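PDB 3HH7: muscarinic toxin-like protein 3 homolog from Ophiophagus hannah, which probably acts as a postsynaptic neurotoxin of king cobra venom, a homodimeric three-finger toxin that inhibits nicotinic acetylcholine receptors. Local coordinates for residues Thr14-Pro18 against Arg39-Phe43; Thr1-Asn5 against Arg59-Gln65. All coordinates share one frame; numbering follows the deposited sequence.

Interaction 1 (Thr14-Pro18 against Arg39-Phe43); sequences TEICP and RGCTF
This contact contains one of the disulfides of the three-finger toxin core, the one that joins the residue just after strand 14-16, the return strand of the first finger, to strand 34-42, the return strand of the second. C17 SG and C41 SG are bonded at 2.0 Å, with a disulfide torsion of -85°. Strand 14-16 and the end of strand 34-42 run nearly parallel, with axes 7.3 Å apart. They belong to different sheets, and no backbone ladder joins them here; the links are a disulfide and a side-chain-to-backbone bond.

The second link is made by E15. Its CG sits between the backbone N and the carbonyl carbon (chi1 65°), and the chain is extended beyond it. This carries the carboxylate across to the other strand. E15 CG passes C41 SG at 3.5 Å, so the glutamate stem packs against the disulfide. C41 N donates to E15 OE2 at 2.8 Å. The bond is almost straight (171°) and uses the anti side of the carboxylate, slightly out of its plane. E15 OE2 also lies 3.5 Å from G40 CA, beside the glycine, which has no side chain at that point.

C17 and C41 also pack on C3 of strand 2-4, so the bridge lies within the cluster of disulfides. G40 and T42 bond through their backbones to Y25 and F23, which places this edge strand in the three-stranded sheet. Water 1 donates to C41 O at 3.1 Å and also to E15 OE2, linking the carboxylate to a carbonyl of the facing strand.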
# COMPACT_ATOMS: atom_id res chain seq x y z
N THR A 14 -8.65 17.27 -3.64
CA THR A 14 -8.28 16.81 -2.30
C THR A 14 -9.44 16.90 -1.33
O THR A 14 -10.45 17.58 -1.57
CB THR A 14 -7.06 17.56 -1.73
OG1 THR A 14 -7.36 18.96 -1.67
CG2 THR A 14 -5.83 17.34 -2.59
N GLU A 15 -9.29 16.18 -0.23
CA GLU A 15 -10.22 16.28 0.87
C GLU A 15 -9.45 16.27 2.16
O GLU A 15 -8.35 15.70 2.25
CB GLU A 15 -11.23 15.13 0.84
CG GLU A 15 -10.62 13.77 1.07
CD GLU A 15 -11.62 12.63 0.97
OE1 GLU A 15 -12.85 12.91 0.92
OE2 GLU A 15 -11.18 11.47 0.94
N ILE A 16 -10.01 16.94 3.16
CA ILE A 16 -9.44 16.94 4.49
C ILE A 16 -10.13 15.83 5.27
O ILE A 16 -11.36 15.78 5.36
CB ILE A 16 -9.64 18.32 5.18
CG1 ILE A 16 -8.99 19.43 4.32
CG2 ILE A 16 -9.11 18.26 6.61
CD1 ILE A 16 -9.16 20.87 4.83
N CYS A 17 -9.34 14.92 5.83
CA CYS A 17 -9.91 13.77 6.55
C CYS A 17 -10.57 14.20 7.87
O CYS A 17 -10.14 15.19 8.46
CB CYS A 17 -8.84 12.72 6.80
SG CYS A 17 -7.88 12.23 5.33
N PRO A 18 -11.63 13.48 8.29
CA PRO A 18 -12.44 13.85 9.47
C PRO A 18 -11.75 13.78 10.84
O PRO A 18 -11.88 14.71 11.65
CB PRO A 18 -13.60 12.84 9.44
CG PRO A 18 -13.64 12.33 8.05
CD PRO A 18 -12.19 12.29 7.63
N ARG A 39 -8.80 7.02 -4.86
CA ARG A 39 -7.97 7.69 -3.87
C ARG A 39 -8.84 8.32 -2.80
O ARG A 39 -9.95 8.77 -3.07
CB ARG A 39 -7.19 8.82 -4.52
CG ARG A 39 -6.24 8.39 -5.62
CD ARG A 39 -5.56 9.63 -6.16
NE ARG A 39 -4.60 9.37 -7.24
CZ ARG A 39 -4.92 9.22 -8.53
NH1 ARG A 39 -6.19 9.25 -8.93
NH2 ARG A 39 -3.95 9.02 -9.41
N GLY A 40 -8.33 8.40 -1.58
CA GLY A 40 -9.03 9.15 -0.56
C GLY A 40 -8.53 8.99 0.87
O GLY A 40 -7.47 8.42 1.12
N CYS A 41 -9.29 9.56 1.79
CA CYS A 41 -9.11 9.36 3.22
C CYS A 41 -9.66 8.01 3.65
O CYS A 41 -10.67 7.54 3.11
CB CYS A 41 -9.87 10.43 4.00
SG CYS A 41 -9.23 12.07 3.82
N THR A 42 -9.00 7.41 4.63
CA THR A 42 -9.49 6.17 5.22
C THR A 42 -8.92 5.96 6.62
O THR A 42 -7.88 6.53 6.95
CB THR A 42 -9.15 4.95 4.33
OG1 THR A 42 -9.80 3.77 4.83
CG2 THR A 42 -7.62 4.73 4.26
N PHE A 43 -9.61 5.16 7.42
CA PHE A 43 -9.08 4.75 8.72
C PHE A 43 -8.58 3.29 8.72
O PHE A 43 -8.02 2.80 9.72
CB PHE A 43 -10.11 4.99 9.85
CG PHE A 43 -11.43 4.27 9.67
CD1 PHE A 43 -11.54 2.91 9.93
CD2 PHE A 43 -12.57 4.97 9.29
CE1 PHE A 43 -12.77 2.25 9.78
CE2 PHE A 43 -13.81 4.32 9.14
CZ PHE A 43 -13.90 2.96 9.38
O HOH W 1 -12.32 9.28 1.14

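Interaction 2 (Thr1-Asn5 against Arg59-Gln65); sequences TKCYN and RRDKCNQ
N64 ND2 is held by two carbonyls: it donates to Y4 O at 2.9 Å and to Y25 O in strand 23-31. The other end of the same amide accepts from Y4. Y4 N reaches N64 OD1 at 2.9 Å, in the carbonyl plane and on a lone pair. N64 thus pairs with both backbone polar atoms of Y4, which fixes the rotation of its amide. Its CG lies between its own N and carbonyl carbon (chi1 67°), and this turns the amide toward Y4.

The Y4 ring lies among C-terminal side chains. N64 OD1 is at the ring edge, 3.4 Å from Y4 CD2, and Q65 CG lies over one face. The K62 and Y4 side chains cross at about a right angle, and K62 NZ comes obliquely to 3.2 Å from Y4 CE1.

A type II turn from R60 to C63 presents K62 N to K2 O at 2.9 Å. D61 OD1 takes K2 N at 3.0 Å, met from well above the carboxylate plane. Water 2 joins T1 N to D61 OD2.

R59 makes hydrogen bonds to T49 and G52 of the second subunit. The C-terminal segment thus runs beside strand 2-4, whose backbone also bonds to strand 14-16. Disulfides tie C3 to C24 in strand 23-31 and C63 to C58 in strand 52-58.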
# COMPACT_ATOMS: atom_id res chain seq x y z
N THR A 1 -4.80 15.71 8.30
CA THR A 1 -4.51 14.89 7.09
C THR A 1 -5.30 15.39 5.88
O THR A 1 -6.51 15.52 5.94
CB THR A 1 -4.84 13.41 7.33
OG1 THR A 1 -4.24 12.99 8.57
CG2 THR A 1 -4.30 12.55 6.21
N LYS A 2 -4.59 15.67 4.79
CA LYS A 2 -5.18 16.03 3.50
C LYS A 2 -4.72 15.02 2.46
O LYS A 2 -3.52 14.78 2.27
CB LYS A 2 -4.75 17.46 3.09
CG LYS A 2 -5.07 17.86 1.66
CD LYS A 2 -4.87 19.36 1.44
CE LYS A 2 -3.46 19.79 1.75
NZ LYS A 2 -3.23 21.23 1.41
N CYS A 3 -5.70 14.40 1.79
CA CYS A 3 -5.42 13.35 0.83
C CYS A 3 -5.99 13.71 -0.52
O CYS A 3 -7.04 14.35 -0.60
CB CYS A 3 -6.11 12.06 1.27
SG CYS A 3 -5.63 11.45 2.87
N TYR A 4 -5.34 13.25 -1.59
CA TYR A 4 -6.00 13.26 -2.89
C TYR A 4 -7.23 12.37 -2.84
O TYR A 4 -7.23 11.34 -2.14
CB TYR A 4 -5.07 12.76 -3.98
CG TYR A 4 -3.95 13.72 -4.30
CD1 TYR A 4 -4.20 14.89 -5.02
CD2 TYR A 4 -2.65 13.47 -3.87
CE1 TYR A 4 -3.17 15.78 -5.32
CE2 TYR A 4 -1.63 14.36 -4.16
CZ TYR A 4 -1.90 15.51 -4.88
OH TYR A 4 -0.86 16.37 -5.17
N ASN A 5 -8.28 12.75 -3.57
CA ASN A 5 -9.46 11.89 -3.64
C ASN A 5 -10.05 11.73 -5.03
O ASN A 5 -11.14 11.17 -5.19
CB ASN A 5 -10.53 12.32 -2.62
CG ASN A 5 -11.16 13.66 -2.96
OD1 ASN A 5 -10.57 14.46 -3.68
ND2 ASN A 5 -12.35 13.92 -2.42
N ARG A 59 0.65 8.25 5.23
CA ARG A 59 0.20 9.26 6.20
C ARG A 59 0.43 10.73 5.83
O ARG A 59 -0.31 11.60 6.29
CB ARG A 59 0.83 9.00 7.57
CG ARG A 59 0.36 7.73 8.21
CD ARG A 59 0.62 7.75 9.69
NE ARG A 59 0.17 6.50 10.28
CZ ARG A 59 -1.07 6.27 10.68
NH1 ARG A 59 -2.00 7.21 10.58
NH2 ARG A 59 -1.39 5.08 11.19
N ARG A 60 1.45 11.02 5.02
CA ARG A 60 1.80 12.43 4.79
C ARG A 60 0.76 13.11 3.89
O ARG A 60 0.16 12.46 3.03
CB ARG A 60 3.20 12.55 4.22
CG ARG A 60 4.29 11.93 5.12
CD ARG A 60 4.50 12.70 6.43
NE ARG A 60 4.94 14.07 6.17
CZ ARG A 60 6.20 14.41 5.91
NH1 ARG A 60 7.16 13.48 5.89
NH2 ARG A 60 6.51 15.67 5.65
N ASP A 61 0.54 14.41 4.08
CA ASP A 61 -0.37 15.14 3.22
C ASP A 61 0.01 14.98 1.76
O ASP A 61 1.18 15.11 1.40
CB ASP A 61 -0.39 16.62 3.58
CG ASP A 61 -1.29 16.93 4.76
OD1 ASP A 61 -1.73 15.99 5.46
OD2 ASP A 61 -1.53 18.12 4.99
N LYS A 62 -0.99 14.68 0.92
CA LYS A 62 -0.79 14.51 -0.52
C LYS A 62 0.17 13.38 -0.87
O LYS A 62 0.80 13.39 -1.91
CB LYS A 62 -0.36 15.84 -1.17
CG LYS A 62 -1.48 16.86 -1.20
CD LYS A 62 -1.04 18.12 -1.93
CE LYS A 62 -2.25 18.97 -2.29
NZ LYS A 62 -2.99 18.40 -3.45
N CYS A 63 0.26 12.38 0.00
CA CYS A 63 1.19 11.28 -0.23
C CYS A 63 0.68 10.27 -1.27
O CYS A 63 1.45 9.44 -1.79
CB CYS A 63 1.50 10.56 1.09
SG CYS A 63 0.07 9.77 1.90
N ASN A 64 -0.62 10.33 -1.55
CA ASN A 64 -1.30 9.32 -2.37
C ASN A 64 -1.63 9.76 -3.81
O ASN A 64 -2.66 9.38 -4.36
CB ASN A 64 -2.60 8.87 -1.67
CG ASN A 64 -3.64 9.98 -1.60
OD1 ASN A 64 -3.31 11.17 -1.52
ND2 ASN A 64 -4.92 9.59 -1.62
N GLN A 65 -0.75 10.56 -4.41
CA GLN A 65 -0.93 10.97 -5.81
C GLN A 65 -0.92 9.75 -6.72
O GLN A 65 -1.79 9.68 -7.60
CB GLN A 65 0.13 11.96 -6.25
CG GLN A 65 -0.25 12.65 -7.55
CD GLN A 65 0.86 13.51 -8.08
OE1 GLN A 65 1.93 13.01 -8.42
NE2 GLN A 65 0.62 14.81 -8.14
OXT GLN A 65 -0.04 8.88 -6.58
O HOH W 2 -3.25 18.19 7.27
O HOH W 3 -2.21 10.61 8.23

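In the fold
The chain starts at T1 with strand 2-4, turns through the first finger and returns as strand 14-16. It then makes the second finger with strands 23-31 and 34-42. Interaction 1 closes that part of the chain, joining the ends of fingers one and two. The chain goes on through the third finger, and interaction 2 brings its C terminus back to the N-terminal strand. Interaction 1 therefore lies wholly within the longer loop of interaction 2. Their centres lie about 7 Å apart. T1 and C17 join by a backbone bond next to the two-stranded sheet, and Q65 meets R39. Together they bind both chain ends and the finger bases into one core.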